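Side-chain contacts in transmembrane oligosaccharyl transferase (Archaeoglobus fulgidus, PDB 3WAJ), which belongs to the STT3/AglB family of transferases, joining a multi-helix membrane domain of the GT-C class to a large globular C-terminal part: residues S676-E679 with A680-L684; P738-G741 with T742-V745. One frame throughout, in Å; residues are numbered along the deposited sequence.

Contact 1. Residues S676-E679 with A680-L684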
ATOM      1  N   SER A 676      -9.980  21.005 -17.813  1.00 34.01           N
ATOM      2  CA  SER A 676      -8.958  22.029 -17.602  1.00 39.67           C
ATOM      3  C   SER A 676      -7.827  21.585 -16.674  1.00 37.72           C
ATOM      4  O   SER A 676      -6.817  22.263 -16.549  1.00 42.21           O
ATOM      5  CB  SER A 676      -9.590  23.294 -17.040  1.00 36.91           C
ATOM      6  OG  SER A 676     -10.312  23.930 -18.054  1.00 51.62           O
ATOM      7  N   THR A 677      -8.000  20.454 -16.012  1.00 28.67           N
ATOM      8  CA  THR A 677      -6.976  19.999 -15.083  1.00 37.62           C
ATOM      9  C   THR A 677      -5.764  19.503 -15.850  1.00 41.19           C
ATOM     10  O   THR A 677      -5.887  19.099 -17.022  1.00 45.49           O
ATOM     11  CB  THR A 677      -7.502  18.889 -14.171  1.00 35.45           C
ATOM     12  OG1 THR A 677      -7.733  17.709 -14.955  1.00 35.89           O
ATOM     13  CG2 THR A 677      -8.788  19.352 -13.494  1.00 36.26           C
ATOM     14  N   MET A 678      -4.609  19.530 -15.185  1.00 32.38           N
ATOM     15  CA  MET A 678      -3.386  18.977 -15.755  1.00 34.38           C
ATOM     16  C   MET A 678      -3.542  17.499 -16.085  1.00 36.55           C
ATOM     17  O   MET A 678      -3.016  17.026 -17.094  1.00 37.40           O
ATOM     18  CB  MET A 678      -2.206  19.161 -14.800  1.00 32.56           C
ATOM     19  CG  MET A 678      -1.638  20.543 -14.805  1.00 39.24           C
ATOM     20  SD  MET A 678      -0.840  20.960 -16.375  1.00 42.28           S
ATOM     21  CE  MET A 678       0.456  19.717 -16.381  1.00 35.60           C
ATOM     22  N   GLU A 679      -4.249  16.764 -15.234  1.00 27.53           N
ATOM     23  CA  GLU A 679      -4.405  15.342 -15.494  1.00 33.56           C
ATOM     24  C   GLU A 679      -5.149  15.122 -16.807  1.00 36.16           C
ATOM     25  O   GLU A 679      -4.795  14.227 -17.573  1.00 35.31           O
ATOM     26  CB  GLU A 679      -5.078  14.592 -14.338  1.00 33.72           C
ATOM     27  CG  GLU A 679      -5.371  13.118 -14.661  1.00 36.61           C
ATOM     28  CD  GLU A 679      -4.108  12.343 -15.032  1.00 38.73           C
ATOM     29  OE1 GLU A 679      -4.191  11.345 -15.787  1.00 36.42           O
ATOM     30  OE2 GLU A 679      -3.024  12.724 -14.550  1.00 41.23           O
ATOM     31  N   ALA A 680      -6.137  15.963 -17.107  1.00 34.40           N
ATOM     32  CA  ALA A 680      -6.868  15.789 -18.377  1.00 36.66           C
ATOM     33  C   ALA A 680      -6.059  16.274 -19.567  1.00 37.29           C
ATOM     34  O   ALA A 680      -6.099  15.670 -20.637  1.00 41.18           O
ATOM     35  CB  ALA A 680      -8.239  16.459 -18.347  1.00 27.81           C
ATOM     36  N   LYS A 681      -5.349  17.384 -19.385  1.00 35.91           N
ATOM     37  CA  LYS A 681      -4.526  17.944 -20.457  1.00 37.38           C
ATOM     38  C   LYS A 681      -3.399  16.990 -20.821  1.00 41.27           C
ATOM     39  O   LYS A 681      -3.027  16.863 -21.975  1.00 39.68           O
ATOM     40  CB  LYS A 681      -3.945  19.294 -20.026  1.00 35.47           C
ATOM     41  CG  LYS A 681      -4.956  20.418 -19.997  1.00 40.29           C
ATOM     42  CD  LYS A 681      -4.365  21.682 -19.410  1.00 45.53           C
ATOM     43  CE  LYS A 681      -5.347  22.851 -19.456  1.00 40.30           C
ATOM     44  NZ  LYS A 681      -4.709  24.069 -18.922  1.00 45.12           N
ATOM     45  N   LEU A 682      -2.863  16.317 -19.811  1.00 41.83           N
ATOM     46  CA  LEU A 682      -1.774  15.376 -20.005  1.00 37.62           C
ATOM     47  C   LEU A 682      -2.272  14.044 -20.577  1.00 39.60           C
ATOM     48  O   LEU A 682      -1.872  13.623 -21.662  1.00 37.14           O
ATOM     49  CB  LEU A 682      -1.027  15.151 -18.680  1.00 31.18           C
ATOM     50  CG  LEU A 682      -0.094  16.302 -18.282  1.00 37.87           C
ATOM     51  CD1 LEU A 682       0.402  16.166 -16.828  1.00 37.38           C
ATOM     52  CD2 LEU A 682       1.091  16.366 -19.247  1.00 31.58           C
ATOM     53  N   HIS A 683      -3.162  13.378 -19.857  1.00 36.98           N
ATOM     54  CA  HIS A 683      -3.514  12.040 -20.269  1.00 35.17           C
ATOM     55  C   HIS A 683      -4.575  12.022 -21.350  1.00 37.91           C
ATOM     56  O   HIS A 683      -4.518  11.177 -22.246  1.00 43.08           O
ATOM     57  CB  HIS A 683      -3.916  11.152 -19.093  1.00 38.05           C
ATOM     58  CG  HIS A 683      -3.611   9.710 -19.325  1.00 38.24           C
ATOM     59  ND1 HIS A 683      -2.586   9.053 -18.676  1.00 34.95           N
ATOM     60  CD2 HIS A 683      -4.177   8.807 -20.156  1.00 34.81           C
ATOM     61  CE1 HIS A 683      -2.545   7.799 -19.097  1.00 37.01           C
ATOM     62  NE2 HIS A 683      -3.499   7.624 -19.997  1.00 32.99           N
ATOM     63  N   LEU A 684      -5.539  12.940 -21.283  1.00 33.73           N
ATOM     64  CA  LEU A 684      -6.654  12.896 -22.234  1.00 33.63           C
ATOM     65  C   LEU A 684      -6.298  13.628 -23.522  1.00 38.04           C
ATOM     66  O   LEU A 684      -6.499  13.100 -24.606  1.00 37.06           O
ATOM     67  CB  LEU A 684      -7.951  13.438 -21.623  1.00 36.25           C
ATOM     68  CG  LEU A 684      -9.236  13.119 -22.403  1.00 37.69           C
ATOM     69  CD1 LEU A 684     -10.296  12.549 -21.492  1.00 32.05           C
ATOM     70  CD2 LEU A 684      -9.777  14.340 -23.152  1.00 35.05           C
TER
HETATM   71  O   HOH W   1      -4.285  22.917 -16.297  1.00 40.38           O

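Contact 2. Residues P738-G741 with T742-V745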
ATOM      1  N   PRO A 738     -17.856   0.652 -17.502  1.00 38.16           N
ATOM      2  CA  PRO A 738     -17.006   0.179 -18.610  1.00 36.50           C
ATOM      3  C   PRO A 738     -15.549   0.001 -18.189  1.00 38.13           C
ATOM      4  O   PRO A 738     -15.138   0.582 -17.167  1.00 34.54           O
ATOM      5  CB  PRO A 738     -17.090   1.320 -19.638  1.00 32.09           C
ATOM      6  CG  PRO A 738     -18.316   2.157 -19.221  1.00 28.90           C
ATOM      7  CD  PRO A 738     -18.369   2.022 -17.727  1.00 31.45           C
ATOM      8  N   THR A 739     -14.789  -0.786 -18.964  1.00 31.10           N
ATOM      9  CA  THR A 739     -13.338  -0.882 -18.788  1.00 29.45           C
ATOM     10  C   THR A 739     -12.731   0.504 -18.948  1.00 33.32           C
ATOM     11  O   THR A 739     -13.278   1.349 -19.666  1.00 36.07           O
ATOM     12  CB  THR A 739     -12.687  -1.833 -19.810  1.00 35.57           C
ATOM     13  OG1 THR A 739     -12.923  -1.333 -21.129  1.00 38.17           O
ATOM     14  CG2 THR A 739     -13.239  -3.262 -19.681  1.00 31.83           C
ATOM     15  N   MET A 740     -11.592   0.727 -18.308  1.00 40.86           N
ATOM     16  CA  MET A 740     -11.021   2.073 -18.246  1.00 43.70           C
ATOM     17  C   MET A 740     -10.695   2.689 -19.608  1.00 38.31           C
ATOM     18  O   MET A 740     -10.896   3.887 -19.815  1.00 42.46           O
ATOM     19  CB  MET A 740      -9.813   2.096 -17.310  1.00 40.71           C
ATOM     20  CG  MET A 740     -10.232   2.067 -15.848  1.00 47.16           C
ATOM     21  SD  MET A 740      -8.862   1.933 -14.684  1.00 51.70           S
ATOM     22  CE  MET A 740      -8.149   0.374 -15.264  1.00 28.78           C
ATOM     23  N   GLY A 741     -10.204   1.872 -20.534  1.00 24.39           N
ATOM     24  CA  GLY A 741      -9.992   2.315 -21.904  1.00 26.03           C
ATOM     25  C   GLY A 741     -11.263   2.842 -22.553  1.00 28.96           C
ATOM     26  O   GLY A 741     -11.266   3.876 -23.244  1.00 26.20           O
ATOM     27  N   THR A 742     -12.361   2.139 -22.321  1.00 32.97           N
ATOM     28  CA  THR A 742     -13.653   2.603 -22.805  1.00 37.39           C
ATOM     29  C   THR A 742     -14.067   3.889 -22.075  1.00 31.93           C
ATOM     30  O   THR A 742     -14.624   4.824 -22.681  1.00 34.29           O
ATOM     31  CB  THR A 742     -14.709   1.516 -22.656  1.00 35.25           C
ATOM     32  OG1 THR A 742     -14.349   0.413 -23.495  1.00 38.28           O
ATOM     33  CG2 THR A 742     -16.081   2.034 -23.045  1.00 31.81           C
ATOM     34  N   GLN A 743     -13.776   3.962 -20.786  1.00 33.97           N
ATOM     35  CA  GLN A 743     -14.111   5.177 -20.042  1.00 33.06           C
ATOM     36  C   GLN A 743     -13.429   6.384 -20.641  1.00 30.89           C
ATOM     37  O   GLN A 743     -14.032   7.449 -20.754  1.00 31.09           O
ATOM     38  CB  GLN A 743     -13.740   5.033 -18.574  1.00 28.60           C
ATOM     39  CG  GLN A 743     -14.474   3.924 -17.873  1.00 29.33           C
ATOM     40  CD  GLN A 743     -14.221   3.959 -16.394  1.00 28.77           C
ATOM     41  OE1 GLN A 743     -13.770   4.973 -15.873  1.00 34.25           O
ATOM     42  NE2 GLN A 743     -14.495   2.853 -15.705  1.00 25.57           N
ATOM     43  N   GLU A 744     -12.165   6.218 -21.017  1.00 30.58           N
ATOM     44  CA  GLU A 744     -11.409   7.318 -21.620  1.00 34.92           C
ATOM     45  C   GLU A 744     -12.034   7.719 -22.973  1.00 39.62           C
ATOM     46  O   GLU A 744     -12.192   8.912 -23.272  1.00 35.06           O
ATOM     47  CB  GLU A 744      -9.943   6.910 -21.802  1.00 30.27           C
ATOM     48  CG  GLU A 744      -9.183   7.767 -22.808  1.00 35.30           C
ATOM     49  CD  GLU A 744      -7.727   7.325 -22.974  1.00 46.03           C
ATOM     50  OE1 GLU A 744      -7.230   7.286 -24.125  1.00 45.62           O
ATOM     51  OE2 GLU A 744      -7.077   7.026 -21.944  1.00 46.95           O
ATOM     52  N   VAL A 745     -12.394   6.714 -23.776  1.00 30.04           N
ATOM     53  CA  VAL A 745     -13.084   6.960 -25.043  1.00 37.19           C
ATOM     54  C   VAL A 745     -14.353   7.763 -24.786  1.00 32.01           C
ATOM     55  O   VAL A 745     -14.604   8.759 -25.451  1.00 28.59           O
ATOM     56  CB  VAL A 745     -13.408   5.647 -25.817  1.00 26.65           C
ATOM     57  CG1 VAL A 745     -14.347   5.929 -26.955  1.00 25.14           C
ATOM     58  CG2 VAL A 745     -12.121   5.016 -26.364  1.00 27.88           C
TER

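Contact 1. Residues S676-E679 with A680-L684
Lys-681 lies back along the start of its own helix, over the backbone of Ser-676 and Thr-677. With CG anti to its own carbonyl carbon (chi1 -73°) and every later bond extended, the chain runs from the helix towards the loop before it. CB packs against the carbonyl oxygens of Thr-677 and Met-678, and CG comes 3.4 Å from Thr-677 O. CD runs past the carbonyl oxygens of Ser-676 and Thr-677, about equally far from both, and CE settles 3.3 Å from Ser-676 O. The ammonium reaches that same oxygen through a water, which accepts from Lys-681 NZ at 2.9 Å and donates to Ser-676 O at 2.6 Å.

Thr-677 is the N-cap of helix 678-684. Its OG1 accepts from Ala-680 N (3.2 Å, N-H...O angle 153°) and also bonds to Tyr-674 O in the preceding loop, so one hydroxyl joins the first turn to the chain leading into it. Its carbonyl oxygen takes Lys-681 N at 3.0 Å and Ala-680 N only weakly.

On another face, Met-678 curls at chi2 and chi3 so that its CE methyl meets Leu-682 CD1 at 3.6 Å; both side chains also touch Phe-587 of helix 584-588. Glu-679 and His-683 run side by side, pointing the same way, their carboxylate and ring planes 35° apart. OE1 lies 3.3 Å from His-683 CB rather than gripping a ring nitrogen; the ring's ND1 bonds to Ser-610 OG, which OE1 meets weakly.

Chemically, the threonine hydroxyl gives Ala-680 N a straighter acceptor than the Thr-677 carbonyl, while the lysine contributes mainly its alkyl chain. The water and Ser-676 carbonyl probably offset some of the cost of placing a positive charge near the helix's N-terminal end.

Contact 2. Residues P738-G741 with T742-V745
The N-terminal turn of helix 740-755, with Thr-739 at the N-cap and Pro-738 just before it, is closed by a side chain that folds back from Gln-743. CG of Gln-743 sits beside its own backbone N (chi1 -62°) and the chain then extends, carrying the amide to the proline carbonyl. NE2 donates to Pro-738 O at 2.8 Å, nearly straight at 167° and almost within the amide plane. The same residue's backbone N bonds to Thr-739 O at 2.9 Å, so Gln-743 holds two successive carbonyls at the helix start.

Thr-742 faces the loop with its methyl: CG2 packs on Pro-738 CB at 3.6 Å. Its hydroxyl bonds to Glu-727 OE2 of helix 717-732 and to Trp-705 NE1. The other oxygen of Glu-727 takes Thr-739 N, so that one carboxylate ties the N-cap backbone N to the Thr-742 hydroxyl. Glu-704 does similar work from helix 703-708, accepting from Gly-741 N; two carboxylates beside the N-terminal end of the helix would probably be favoured by its dipole. Further along, Val-745 N bonds to Gly-741 O at 3.1 Å, and the valine's CG2 rests 3.4 Å from Gly-741 O.

Both contacts include a threonine N-cap and the helix start behind it; contact 1 takes in the whole of the short helix 678-684. It comes earlier in the chain, with a strand and two helices before contact 2, and their centres are about 16 Å apart. They meet where His-683 CD2 packs 3.8 Å from Glu-744 OE2. Helix 612-615 touches both: Glu-615 lies against His-683 and Leu-684, while its OE1 is close to Glu-744 OE2, like charges that the salt bridge from Lys-748 to Glu-744 OE1 may ease. Ser-768 bonds to Glu-744 OE1, and Gly-769 O weakly to His-683 NE2. Neither contact takes part in the zinc site of Asp-47, Asp-161 and His-163.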